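BIFUNCTIONAL PROTEIN Proline utilization A (PutA) (Corynebacterium freiburgense, PDB 5UX5) catalyses the two-step oxidation of proline to glutamate, with an FAD-dependent proline dehydrogenase and an NAD-dependent aldehyde dehydrogenase joined in one chain. Local coordinates at residues V241-F246 / L275-D280; S512-I517 / P584-V589; F606-A611 / A908-W913. All blocks are in the same frame, centred on the assembly; numbering follows the deposited sequence.

Interaction 1. Residues V241-F246 / L275-D280; sequences VTIRLF and LQQLAD
Phe246 and Leu278 meet between two neighbouring outer helices of the proline dehydrogenase barrel, a (βα)8 TIM-barrel-type domain. Helix 239-251 follows strand 228-232 and helix 271-287 follows strand 260-265; the two strands are parallel neighbours in the barrel sheet, and the helices that follow them lie side by side outside it. Over the short segments their axes run in nearly the same direction, 5° apart, and come within 12.0 Å of each other at closest approach. That is a wide spacing for packed helices, and the register agrees: the nearest CA atoms, those of Ile243 and Leu278, are 8.2 Å apart. Side chains bridge the gap, and the 144 Å² of buried surface is modest.

Leu278 does most of the bridging. Its CG stands opposite the carbonyl carbon (chi1 -80°); this torsion carries the isobutyl group toward the other helix, where its methyls meet different residues. Leu278 CD1 approaches Ile243 CG1 loosely, at 4.4 Å. CD2 goes to the Phe246 ring, whose CG lies anti to the backbone N (chi1 -170°), and the two side chains cross at about a right angle. Strand 260-265 packs beneath the contact: Ile262 touches both Ile243 and Phe246, while Leu264 touches Leu278.

Toward solvent the contact turns polar. Gln277 OE1 passes 4.2 Å from the Ile243 methyl CG2, and Gln277 NE2 is hydrogen-bonded to Glu247 OE2. No hydrogen bond joins the two segments themselves. The shortest approach between them is apolar, Phe246 CD2 to Leu278 CD2 at 3.9 Å.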
ATOM      1  N   VAL A 241      14.782   1.019  15.815  1.00 32.65           N
ATOM      2  CA  VAL A 241      15.818   0.077  15.421  1.00 31.94           C
ATOM      3  C   VAL A 241      17.183   0.746  15.454  1.00 37.79           C
ATOM      4  O   VAL A 241      18.189   0.110  15.796  1.00 33.13           O
ATOM      5  CB  VAL A 241      15.533  -0.516  14.035  1.00 28.08           C
ATOM      6  CG1 VAL A 241      15.583   0.570  13.013  1.00 29.72           C
ATOM      7  CG2 VAL A 241      16.591  -1.566  13.692  1.00 32.89           C
ATOM      8  N   THR A 242      17.247   2.027  15.064  1.00 32.71           N
ATOM      9  CA  THR A 242      18.532   2.722  15.033  1.00 32.55           C
ATOM     10  C   THR A 242      19.035   3.035  16.440  1.00 37.86           C
ATOM     11  O   THR A 242      20.219   2.844  16.729  1.00 47.65           O
ATOM     12  CB  THR A 242      18.437   4.001  14.209  1.00 30.28           C
ATOM     13  OG1 THR A 242      17.933   3.700  12.900  1.00 29.73           O
ATOM     14  CG2 THR A 242      19.808   4.622  14.084  1.00 28.46           C
ATOM     15  N   ILE A 243      18.160   3.530  17.326  1.00 31.17           N
ATOM     16  CA  ILE A 243      18.556   3.749  18.716  1.00 34.13           C
ATOM     17  C   ILE A 243      19.013   2.441  19.334  1.00 43.98           C
ATOM     18  O   ILE A 243      19.982   2.401  20.108  1.00 44.05           O
ATOM     19  CB  ILE A 243      17.401   4.345  19.533  1.00 33.48           C
ATOM     20  CG1 ILE A 243      17.100   5.770  19.134  1.00 31.88           C
ATOM     21  CG2 ILE A 243      17.701   4.255  21.016  1.00 38.12           C
ATOM     22  CD1 ILE A 243      15.741   6.166  19.600  1.00 33.04           C
ATOM     23  N   ARG A 244      18.293   1.356  19.036  1.00 38.63           N
ATOM     24  CA  ARG A 244      18.670   0.061  19.583  1.00 37.65           C
ATOM     25  C   ARG A 244      19.990  -0.412  18.988  1.00 43.50           C
ATOM     26  O   ARG A 244      20.839  -0.984  19.686  1.00 50.89           O
ATOM     27  CB  ARG A 244      17.573  -0.957  19.329  1.00 35.49           C
ATOM     28  CG  ARG A 244      17.874  -2.272  19.909  1.00 32.48           C
ATOM     29  CD  ARG A 244      16.716  -3.170  19.775  1.00 32.37           C
ATOM     30  NE  ARG A 244      17.121  -4.554  19.972  1.00 38.00           N
ATOM     31  CZ  ARG A 244      16.293  -5.582  19.883  1.00 40.56           C
ATOM     32  NH1 ARG A 244      15.010  -5.372  19.593  1.00 45.34           N
ATOM     33  NH2 ARG A 244      16.745  -6.808  20.077  1.00 34.78           N
ATOM     34  N   LEU A 245      20.172  -0.200  17.692  1.00 39.41           N
ATOM     35  CA  LEU A 245      21.446  -0.524  17.075  1.00 39.49           C
ATOM     36  C   LEU A 245      22.575   0.236  17.756  1.00 36.26           C
ATOM     37  O   LEU A 245      23.573  -0.354  18.171  1.00 33.53           O
ATOM     38  CB  LEU A 245      21.369  -0.204  15.580  1.00 36.37           C
ATOM     39  CG  LEU A 245      22.644   0.123  14.832  1.00 36.50           C
ATOM     40  CD1 LEU A 245      23.498  -1.129  14.763  1.00 32.70           C
ATOM     41  CD2 LEU A 245      22.271   0.660  13.457  1.00 30.85           C
ATOM     42  N   PHE A 246      22.384   1.543  17.940  1.00 31.97           N
ATOM     43  CA  PHE A 246      23.383   2.404  18.568  1.00 32.41           C
ATOM     44  C   PHE A 246      23.755   1.913  19.963  1.00 41.31           C
ATOM     45  O   PHE A 246      24.936   1.750  20.271  1.00 53.32           O
ATOM     46  CB  PHE A 246      22.824   3.816  18.617  1.00 35.55           C
ATOM     47  CG  PHE A 246      23.797   4.888  19.013  1.00 36.12           C
ATOM     48  CD1 PHE A 246      24.863   5.215  18.205  1.00 40.02           C
ATOM     49  CD2 PHE A 246      23.553   5.672  20.147  1.00 36.14           C
ATOM     50  CE1 PHE A 246      25.733   6.270  18.562  1.00 44.52           C
ATOM     51  CE2 PHE A 246      24.398   6.717  20.501  1.00 32.48           C
ATOM     52  CZ  PHE A 246      25.487   7.015  19.709  1.00 32.62           C
ATOM     53  N   LEU A 275      15.535  11.325  23.581  1.00 37.18           N
ATOM     54  CA  LEU A 275      16.689  12.038  24.116  1.00 37.23           C
ATOM     55  C   LEU A 275      16.904  11.704  25.580  1.00 34.27           C
ATOM     56  O   LEU A 275      18.029  11.434  25.998  1.00 35.05           O
ATOM     57  CB  LEU A 275      16.500  13.547  23.943  1.00 35.81           C
ATOM     58  CG  LEU A 275      17.589  14.428  24.545  1.00 36.41           C
ATOM     59  CD1 LEU A 275      18.894  14.129  23.843  1.00 34.79           C
ATOM     60  CD2 LEU A 275      17.261  15.925  24.491  1.00 32.05           C
ATOM     61  N   GLN A 276      15.832  11.673  26.369  1.00 36.53           N
ATOM     62  CA  GLN A 276      15.982  11.346  27.781  1.00 39.54           C
ATOM     63  C   GLN A 276      16.537   9.939  27.957  1.00 47.81           C
ATOM     64  O   GLN A 276      17.414   9.702  28.802  1.00 49.90           O
ATOM     65  CB  GLN A 276      14.654  11.500  28.508  1.00 34.15           C
ATOM     66  CG  GLN A 276      14.197  12.930  28.607  1.00 34.24           C
ATOM     67  CD  GLN A 276      12.886  13.063  29.344  1.00 37.19           C
ATOM     68  OE1 GLN A 276      12.861  13.447  30.509  1.00 57.64           O
ATOM     69  NE2 GLN A 276      11.795  12.738  28.678  1.00 34.02           N
ATOM     70  N   GLN A 277      16.056   8.995  27.159  1.00 40.37           N
ATOM     71  CA  GLN A 277      16.562   7.643  27.299  1.00 39.46           C
ATOM     72  C   GLN A 277      18.020   7.568  26.877  1.00 39.11           C
ATOM     73  O   GLN A 277      18.824   6.890  27.531  1.00 39.60           O
ATOM     74  CB  GLN A 277      15.705   6.684  26.489  1.00 33.08           C
ATOM     75  CG  GLN A 277      15.935   5.227  26.793  1.00 38.84           C
ATOM     76  CD  GLN A 277      17.199   4.737  26.093  1.00 48.74           C
ATOM     77  OE1 GLN A 277      17.622   5.333  25.102  1.00 54.11           O
ATOM     78  NE2 GLN A 277      17.780   3.641  26.574  1.00 43.23           N
ATOM     79  N   LEU A 278      18.385   8.267  25.799  1.00 33.11           N
ATOM     80  CA  LEU A 278      19.782   8.283  25.386  1.00 38.32           C
ATOM     81  C   LEU A 278      20.669   8.996  26.403  1.00 40.89           C
ATOM     82  O   LEU A 278      21.809   8.569  26.628  1.00 41.14           O
ATOM     83  CB  LEU A 278      19.911   8.930  24.005  1.00 43.00           C
ATOM     84  CG  LEU A 278      19.574   8.017  22.822  1.00 41.53           C
ATOM     85  CD1 LEU A 278      18.985   8.788  21.671  1.00 43.13           C
ATOM     86  CD2 LEU A 278      20.839   7.368  22.384  1.00 46.91           C
ATOM     87  N   ALA A 279      20.153  10.026  27.081  1.00 45.90           N
ATOM     88  CA  ALA A 279      20.957  10.712  28.086  1.00 35.26           C
ATOM     89  C   ALA A 279      21.209   9.801  29.274  1.00 45.47           C
ATOM     90  O   ALA A 279      22.322   9.778  29.817  1.00 49.68           O
ATOM     91  CB  ALA A 279      20.278  12.002  28.543  1.00 35.38           C
ATOM     92  N   ASP A 280      20.202   9.015  29.672  1.00 40.86           N
ATOM     93  CA  ASP A 280      20.443   8.042  30.731  1.00 41.35           C
ATOM     94  C   ASP A 280      21.422   6.985  30.253  1.00 48.72           C
ATOM     95  O   ASP A 280      22.367   6.646  30.978  1.00 52.76           O
ATOM     96  CB  ASP A 280      19.138   7.384  31.214  1.00 38.63           C
ATOM     97  CG  ASP A 280      18.148   8.387  31.851  1.00 58.18           C
ATOM     98  OD1 ASP A 280      18.567   9.479  32.340  1.00 67.87           O
ATOM     99  OD2 ASP A 280      16.939   8.050  31.903  1.00 62.17           O
TER

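Interaction 2. Residues S512-I517 / P584-V589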
ATOM      1  N   SER A 512     -35.964 -18.690   8.644  1.00 57.02           N
ATOM      2  CA  SER A 512     -35.815 -17.454   9.424  1.00 57.58           C
ATOM      3  C   SER A 512     -36.378 -16.257   8.655  1.00 50.01           C
ATOM      4  O   SER A 512     -36.056 -16.075   7.476  1.00 46.68           O
ATOM      5  CB  SER A 512     -34.348 -17.202   9.752  1.00 57.31           C
ATOM      6  OG  SER A 512     -33.758 -18.386  10.230  1.00 62.77           O
ATOM      7  N   PRO A 513     -37.159 -15.391   9.291  1.00 50.98           N
ATOM      8  CA  PRO A 513     -37.710 -14.237   8.574  1.00 48.86           C
ATOM      9  C   PRO A 513     -36.650 -13.179   8.317  1.00 43.96           C
ATOM     10  O   PRO A 513     -35.657 -13.062   9.033  1.00 47.31           O
ATOM     11  CB  PRO A 513     -38.792 -13.714   9.523  1.00 46.60           C
ATOM     12  CG  PRO A 513     -38.269 -14.057  10.873  1.00 46.10           C
ATOM     13  CD  PRO A 513     -37.469 -15.346  10.729  1.00 53.29           C
ATOM     14  N   ARG A 514     -36.890 -12.388   7.276  1.00 44.50           N
ATOM     15  CA  ARG A 514     -35.961 -11.326   6.916  1.00 36.63           C
ATOM     16  C   ARG A 514     -35.876 -10.288   8.032  1.00 45.82           C
ATOM     17  O   ARG A 514     -36.893  -9.873   8.594  1.00 51.85           O
ATOM     18  CB  ARG A 514     -36.410 -10.640   5.627  1.00 31.27           C
ATOM     19  CG  ARG A 514     -35.396  -9.633   5.110  1.00 42.36           C
ATOM     20  CD  ARG A 514     -35.866  -8.989   3.848  1.00 51.52           C
ATOM     21  NE  ARG A 514     -36.336  -9.945   2.866  1.00 67.31           N
ATOM     22  CZ  ARG A 514     -37.254  -9.634   1.956  1.00 82.24           C
ATOM     23  NH1 ARG A 514     -37.771  -8.407   1.942  1.00 82.57           N
ATOM     24  NH2 ARG A 514     -37.663 -10.536   1.069  1.00 87.82           N
ATOM     25  N   LEU A 515     -34.655  -9.862   8.347  1.00 45.29           N
ATOM     26  CA  LEU A 515     -34.425  -8.723   9.225  1.00 40.57           C
ATOM     27  C   LEU A 515     -34.570  -7.424   8.442  1.00 42.17           C
ATOM     28  O   LEU A 515     -34.264  -7.363   7.243  1.00 49.31           O
ATOM     29  CB  LEU A 515     -33.014  -8.799   9.814  1.00 48.28           C
ATOM     30  CG  LEU A 515     -32.604 -10.032  10.623  1.00 45.96           C
ATOM     31  CD1 LEU A 515     -31.115 -10.128  10.643  1.00 46.59           C
ATOM     32  CD2 LEU A 515     -33.107  -9.901  12.046  1.00 39.18           C
ATOM     33  N   ASP A 516     -34.997  -6.362   9.129  1.00 42.40           N
ATOM     34  CA  ASP A 516     -35.104  -5.097   8.411  1.00 45.69           C
ATOM     35  C   ASP A 516     -33.742  -4.389   8.361  1.00 49.94           C
ATOM     36  O   ASP A 516     -32.747  -4.843   8.945  1.00 57.00           O
ATOM     37  CB  ASP A 516     -36.217  -4.210   9.001  1.00 50.31           C
ATOM     38  CG  ASP A 516     -35.928  -3.702  10.400  1.00 64.79           C
ATOM     39  OD1 ASP A 516     -34.752  -3.588  10.798  1.00 71.38           O
ATOM     40  OD2 ASP A 516     -36.910  -3.377  11.110  1.00 70.14           O
ATOM     41  N   ILE A 517     -33.696  -3.273   7.621  1.00 43.89           N
ATOM     42  CA  ILE A 517     -32.413  -2.656   7.297  1.00 40.27           C
ATOM     43  C   ILE A 517     -31.716  -2.146   8.552  1.00 43.22           C
ATOM     44  O   ILE A 517     -30.489  -2.243   8.669  1.00 33.94           O
ATOM     45  CB  ILE A 517     -32.585  -1.541   6.254  1.00 34.52           C
ATOM     46  CG1 ILE A 517     -33.268  -2.123   5.009  1.00 50.52           C
ATOM     47  CG2 ILE A 517     -31.229  -0.933   5.924  1.00 28.80           C
ATOM     48  CD1 ILE A 517     -32.543  -1.904   3.667  1.00 46.75           C
ATOM     49  N   PRO A 584     -34.587  -8.413  -2.102  1.00 31.11           N
ATOM     50  CA  PRO A 584     -33.419  -9.291  -1.940  1.00 28.72           C
ATOM     51  C   PRO A 584     -33.729 -10.751  -2.209  1.00 30.14           C
ATOM     52  O   PRO A 584     -34.862 -11.220  -2.072  1.00 33.14           O
ATOM     53  CB  PRO A 584     -33.026  -9.099  -0.473  1.00 24.16           C
ATOM     54  CG  PRO A 584     -34.299  -8.628   0.214  1.00 23.63           C
ATOM     55  CD  PRO A 584     -34.979  -7.762  -0.840  1.00 24.84           C
ATOM     56  N   HIS A 585     -32.681 -11.462  -2.612  1.00 25.73           N
ATOM     57  CA  HIS A 585     -32.616 -12.915  -2.558  1.00 24.90           C
ATOM     58  C   HIS A 585     -32.933 -13.407  -1.144  1.00 27.96           C
ATOM     59  O   HIS A 585     -32.782 -12.665  -0.165  1.00 31.50           O
ATOM     60  CB  HIS A 585     -31.201 -13.389  -2.937  1.00 26.46           C
ATOM     61  CG  HIS A 585     -30.807 -13.116  -4.352  1.00 26.15           C
ATOM     62  ND1 HIS A 585     -29.494 -12.922  -4.728  1.00 34.19           N
ATOM     63  CD2 HIS A 585     -31.535 -13.059  -5.490  1.00 23.34           C
ATOM     64  CE1 HIS A 585     -29.433 -12.724  -6.032  1.00 32.69           C
ATOM     65  NE2 HIS A 585     -30.659 -12.806  -6.517  1.00 32.73           N
ATOM     66  N   ASN A 586     -33.330 -14.671  -1.017  1.00 29.68           N
ATOM     67  CA  ASN A 586     -33.479 -15.277   0.296  1.00 29.90           C
ATOM     68  C   ASN A 586     -32.186 -15.889   0.828  1.00 37.83           C
ATOM     69  O   ASN A 586     -31.941 -15.832   2.041  1.00 26.10           O
ATOM     70  CB  ASN A 586     -34.585 -16.319   0.235  1.00 32.21           C
ATOM     71  CG  ASN A 586     -35.932 -15.680  -0.013  1.00 35.90           C
ATOM     72  OD1 ASN A 586     -36.167 -14.542   0.410  1.00 44.75           O
ATOM     73  ND2 ASN A 586     -36.824 -16.392  -0.687  1.00 27.91           N
ATOM     74  N   LEU A 587     -31.346 -16.442  -0.050  1.00 35.53           N
ATOM     75  CA  LEU A 587     -30.188 -17.237   0.354  1.00 37.46           C
ATOM     76  C   LEU A 587     -29.079 -17.076  -0.677  1.00 35.54           C
ATOM     77  O   LEU A 587     -29.312 -17.285  -1.870  1.00 25.07           O
ATOM     78  CB  LEU A 587     -30.558 -18.720   0.502  1.00 26.83           C
ATOM     79  CG  LEU A 587     -29.522 -19.795   0.831  1.00 33.79           C
ATOM     80  CD1 LEU A 587     -28.741 -19.550   2.127  1.00 33.35           C
ATOM     81  CD2 LEU A 587     -30.212 -21.138   0.894  1.00 36.24           C
ATOM     82  N   VAL A 588     -27.886 -16.700  -0.220  1.00 32.07           N
ATOM     83  CA  VAL A 588     -26.693 -16.652  -1.054  1.00 33.08           C
ATOM     84  C   VAL A 588     -25.659 -17.627  -0.501  1.00 35.51           C
ATOM     85  O   VAL A 588     -25.474 -17.713   0.716  1.00 37.89           O
ATOM     86  CB  VAL A 588     -26.110 -15.235  -1.111  1.00 29.30           C
ATOM     87  CG1 VAL A 588     -24.775 -15.264  -1.838  1.00 23.48           C
ATOM     88  CG2 VAL A 588     -27.104 -14.282  -1.777  1.00 23.24           C
ATOM     89  N   VAL A 589     -24.963 -18.338  -1.395  1.00 33.56           N
ATOM     90  CA  VAL A 589     -23.847 -19.197  -1.017  1.00 30.48           C
ATOM     91  C   VAL A 589     -22.541 -18.496  -1.389  1.00 34.86           C
ATOM     92  O   VAL A 589     -22.397 -17.982  -2.513  1.00 24.89           O
ATOM     93  CB  VAL A 589     -23.955 -20.570  -1.695  1.00 31.24           C
ATOM     94  CG1 VAL A 589     -22.630 -21.372  -1.515  1.00 34.39           C
ATOM     95  CG2 VAL A 589     -25.129 -21.321  -1.138  1.00 27.56           C
TER
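Arg514 presents one face of its guanidinium to Pro584 CG, and this pair makes up most of the 120 Å² buried between the segments. Pro584 CG sits 3.5 Å above the guanidinium plane, over its centre, and lies 3.6 Å from both Arg514 CZ and Arg514 NE. Pro584 CD is also near, 4.0 Å from Arg514 NH1. The contact is therefore a CH-bearing ring atom against a planar cation face, held by van der Waals packing, and no hydrogen bond crosses between the segments.

The shape of the arginine explains the fit. Its chain leaves the backbone extended, with chi1 and chi2 both near 180°, then bends at chi3 (-49°), and this bend turns the flat end over the proline. At the edge of the guanidinium, near its plane, Asn586 OD1 stands 4.3 Å from Arg514 NH2. That separation is too long for a hydrogen bond, although the partly negative amide oxygen probably still interacts weakly and favourably with the positive guanidinium.

Further out, both backbones are fixed by other parts of the domain. Asp516 is the N-cap of helix 517-533, its OD1 accepting from the backbone N of Glu519, while Ser512 OG is bonded to the carbonyl of Asp642. Across the contact, Asp665 OD2 takes the backbone N-H groups of both Asn586 and Leu587. Arg514 thus reaches from the connection between helices 499-511 and 517-533 to strand 580-591, forming a surface contact in the Rossmann-type NAD-binding region of the aldehyde dehydrogenase fold.

Interaction 3. Residues F606-A611 / A908-W913; sequences FASLAA and AQLGTW
Leu910 inserts its side chain against the last turns of a helix and contributes 77 Å², about half of the surface buried here. Its partners include Ala611, with 37 Å², and Ser608, with 18 Å². The leucine meets them at two levels. At its base, CB packs directly on the Ala611 methyl, Leu910 CB to Ala611 CB being 3.6 Å. At the far end, Leu910 CD1 rests against the helix backbone, 3.6 Å from Ser608 N and 3.7 Å from Ala607 O. The Ala607 methyl lies 4.1 Å from that same Leu910 CD1.

An extended side chain allows both contacts: CG is anti to the carbonyl carbon (chi1 -63°), and chi2 of -173° carries CD1 outward along the chain. The small residues of the helix face let it come this close. Ser608 OG also touches Leu910 CD1, at 3.9 Å, but its polar need is met inside its own helix by the carbonyl of Gly604.

Leu910 is also the centre of an inverse gamma turn, which leads into the strand beginning at Gly911. Across the turn, Trp913 NE1 donates to Ala908 O over 3.1 Å, with an N-H...O angle of 157°. The oxygen lies in the indole plane, at the ring's edge.

The contact lies in the Rossmann-type NAD-binding region of the aldehyde dehydrogenase fold, joining the C-terminal end of helix 599-611 to the turn just before strand 911-915, which pairs antiparallel with strand 580-591 in a mixed sheet; helix 517-533 packs on Phe606 and Ala610, and helix 550-574 on Phe606, Ala607 and Ala610.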
ATOM      1  N   PHE A 606     -20.980 -10.555   4.340  1.00 29.95           N
ATOM      2  CA  PHE A 606     -21.495  -9.231   4.683  1.00 28.57           C
ATOM      3  C   PHE A 606     -22.368  -8.645   3.561  1.00 35.21           C
ATOM      4  O   PHE A 606     -23.394  -8.001   3.833  1.00 27.98           O
ATOM      5  CB  PHE A 606     -20.342  -8.303   5.038  1.00 24.58           C
ATOM      6  CG  PHE A 606     -19.666  -8.647   6.346  1.00 28.11           C
ATOM      7  CD1 PHE A 606     -20.384  -9.213   7.388  1.00 28.96           C
ATOM      8  CD2 PHE A 606     -18.311  -8.437   6.519  1.00 22.42           C
ATOM      9  CE1 PHE A 606     -19.767  -9.546   8.588  1.00 26.32           C
ATOM     10  CE2 PHE A 606     -17.685  -8.782   7.711  1.00 26.45           C
ATOM     11  CZ  PHE A 606     -18.408  -9.331   8.745  1.00 28.81           C
ATOM     12  N   ALA A 607     -21.995  -8.877   2.294  1.00 29.75           N
ATOM     13  CA  ALA A 607     -22.771  -8.329   1.186  1.00 24.96           C
ATOM     14  C   ALA A 607     -24.163  -8.953   1.113  1.00 32.15           C
ATOM     15  O   ALA A 607     -25.156  -8.252   0.863  1.00 25.69           O
ATOM     16  CB  ALA A 607     -22.023  -8.530  -0.133  1.00 20.79           C
ATOM     17  N   SER A 608     -24.248 -10.264   1.355  1.00 29.20           N
ATOM     18  CA  SER A 608     -25.530 -10.955   1.376  1.00 22.68           C
ATOM     19  C   SER A 608     -26.408 -10.433   2.502  1.00 31.06           C
ATOM     20  O   SER A 608     -27.605 -10.177   2.301  1.00 36.37           O
ATOM     21  CB  SER A 608     -25.315 -12.462   1.545  1.00 23.03           C
ATOM     22  OG  SER A 608     -24.547 -13.016   0.493  1.00 35.88           O
ATOM     23  N   LEU A 609     -25.838 -10.321   3.710  1.00 28.01           N
ATOM     24  CA  LEU A 609     -26.607  -9.813   4.841  1.00 28.91           C
ATOM     25  C   LEU A 609     -27.101  -8.400   4.573  1.00 27.15           C
ATOM     26  O   LEU A 609     -28.281  -8.104   4.773  1.00 36.45           O
ATOM     27  CB  LEU A 609     -25.790  -9.853   6.130  1.00 24.33           C
ATOM     28  CG  LEU A 609     -25.384 -11.170   6.771  1.00 30.52           C
ATOM     29  CD1 LEU A 609     -24.866 -10.834   8.142  1.00 31.06           C
ATOM     30  CD2 LEU A 609     -26.565 -12.102   6.883  1.00 34.94           C
ATOM     31  N   ALA A 610     -26.213  -7.514   4.122  1.00 22.46           N
ATOM     32  CA  ALA A 610     -26.627  -6.158   3.785  1.00 32.96           C
ATOM     33  C   ALA A 610     -27.776  -6.138   2.766  1.00 37.84           C
ATOM     34  O   ALA A 610     -28.676  -5.295   2.845  1.00 32.86           O
ATOM     35  CB  ALA A 610     -25.425  -5.386   3.255  1.00 24.74           C
ATOM     36  N   ALA A 611     -27.766  -7.053   1.802  1.00 34.24           N
ATOM     37  CA  ALA A 611     -28.828  -7.056   0.809  1.00 24.49           C
ATOM     38  C   ALA A 611     -30.136  -7.530   1.406  1.00 31.89           C
ATOM     39  O   ALA A 611     -31.210  -7.162   0.914  1.00 34.85           O
ATOM     40  CB  ALA A 611     -28.435  -7.927  -0.378  1.00 21.63           C
ATOM     41  N   ALA A 908     -26.425  -4.303  -4.376  1.00 30.57           N
ATOM     42  CA  ALA A 908     -27.626  -4.229  -5.201  1.00 32.45           C
ATOM     43  C   ALA A 908     -27.773  -5.374  -6.212  1.00 34.59           C
ATOM     44  O   ALA A 908     -28.862  -5.527  -6.778  1.00 22.24           O
ATOM     45  CB  ALA A 908     -27.660  -2.889  -5.939  1.00 32.74           C
ATOM     46  N   GLN A 909     -26.727  -6.179  -6.459  1.00 29.73           N
ATOM     47  CA  GLN A 909     -26.866  -7.345  -7.329  1.00 20.62           C
ATOM     48  C   GLN A 909     -27.557  -8.506  -6.643  1.00 31.07           C
ATOM     49  O   GLN A 909     -28.012  -9.432  -7.327  1.00 32.32           O
ATOM     50  CB  GLN A 909     -25.518  -7.840  -7.834  1.00 20.60           C
ATOM     51  CG  GLN A 909     -24.742  -6.865  -8.649  1.00 24.66           C
ATOM     52  CD  GLN A 909     -23.459  -7.452  -9.210  1.00 30.25           C
ATOM     53  OE1 GLN A 909     -23.024  -7.089 -10.306  1.00 31.29           O
ATOM     54  NE2 GLN A 909     -22.841  -8.348  -8.453  1.00 37.68           N
ATOM     55  N   LEU A 910     -27.601  -8.513  -5.317  1.00 29.71           N
ATOM     56  CA  LEU A 910     -28.042  -9.709  -4.603  1.00 31.92           C
ATOM     57  C   LEU A 910     -29.557  -9.707  -4.427  1.00 36.47           C
ATOM     58  O   LEU A 910     -30.119  -9.916  -3.352  1.00 31.92           O
ATOM     59  CB  LEU A 910     -27.306  -9.830  -3.271  1.00 28.21           C
ATOM     60  CG  LEU A 910     -25.786 -10.012  -3.479  1.00 29.37           C
ATOM     61  CD1 LEU A 910     -25.073 -10.304  -2.197  1.00 21.33           C
ATOM     62  CD2 LEU A 910     -25.473 -11.112  -4.534  1.00 28.84           C
ATOM     63  N   GLY A 911     -30.225  -9.479  -5.545  1.00 39.73           N
ATOM     64  CA  GLY A 911     -31.671  -9.437  -5.545  1.00 41.96           C
ATOM     65  C   GLY A 911     -32.165  -9.102  -6.927  1.00 37.29           C
ATOM     66  O   GLY A 911     -31.464  -9.298  -7.922  1.00 38.14           O
ATOM     67  N   THR A 912     -33.375  -8.570  -6.980  1.00 35.35           N
ATOM     68  CA  THR A 912     -33.983  -8.214  -8.253  1.00 29.74           C
ATOM     69  C   THR A 912     -34.643  -6.858  -8.113  1.00 29.14           C
ATOM     70  O   THR A 912     -35.109  -6.509  -7.031  1.00 27.23           O
ATOM     71  CB  THR A 912     -35.005  -9.255  -8.678  1.00 31.07           C
ATOM     72  OG1 THR A 912     -35.839  -9.583  -7.559  1.00 37.74           O
ATOM     73  CG2 THR A 912     -34.289 -10.515  -9.176  1.00 22.65           C
ATOM     74  N   TRP A 913     -34.676  -6.099  -9.210  1.00 34.10           N
ATOM     75  CA  TRP A 913     -35.263  -4.765  -9.234  1.00 29.52           C
ATOM     76  C   TRP A 913     -36.488  -4.728 -10.139  1.00 36.47           C
ATOM     77  O   TRP A 913     -36.561  -5.435 -11.151  1.00 41.89           O
ATOM     78  CB  TRP A 913     -34.249  -3.714  -9.711  1.00 32.18           C
ATOM     79  CG  TRP A 913     -33.134  -3.457  -8.743  1.00 34.35           C
ATOM     80  CD1 TRP A 913     -32.012  -4.201  -8.578  1.00 35.23           C
ATOM     81  CD2 TRP A 913     -33.046  -2.386  -7.788  1.00 36.22           C
ATOM     82  NE1 TRP A 913     -31.217  -3.665  -7.589  1.00 33.98           N
ATOM     83  CE2 TRP A 913     -31.831  -2.554  -7.083  1.00 35.73           C
ATOM     84  CE3 TRP A 913     -33.881  -1.314  -7.451  1.00 27.61           C
ATOM     85  CZ2 TRP A 913     -31.434  -1.692  -6.057  1.00 26.75           C
ATOM     86  CZ3 TRP A 913     -33.478  -0.449  -6.445  1.00 25.01           C
ATOM     87  CH2 TRP A 913     -32.269  -0.643  -5.761  1.00 28.57           C
TER

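Overall arrangement
Interaction 1 stands apart in the proline dehydrogenase barrel, its centre 58 Å from that of interaction 2 and 54 Å from that of interaction 3, on the other side of the chain's centre. Interactions 2 and 3 lie in the aldehyde dehydrogenase part, centres about 9 Å apart, and touch: His585 N is 3.1 Å from Leu910 O, a probable hydrogen bond where the turn before strand 911-915 meets strand 580-591. Burial separates the three. Interaction 3 is wholly buried, aliphatic groups meeting helix backbone; interaction 1 is partly buried, apolar with a polar fringe; interaction 2 is at the surface, where a charged plane lies over proline. None has a hydrogen bond between its own segments.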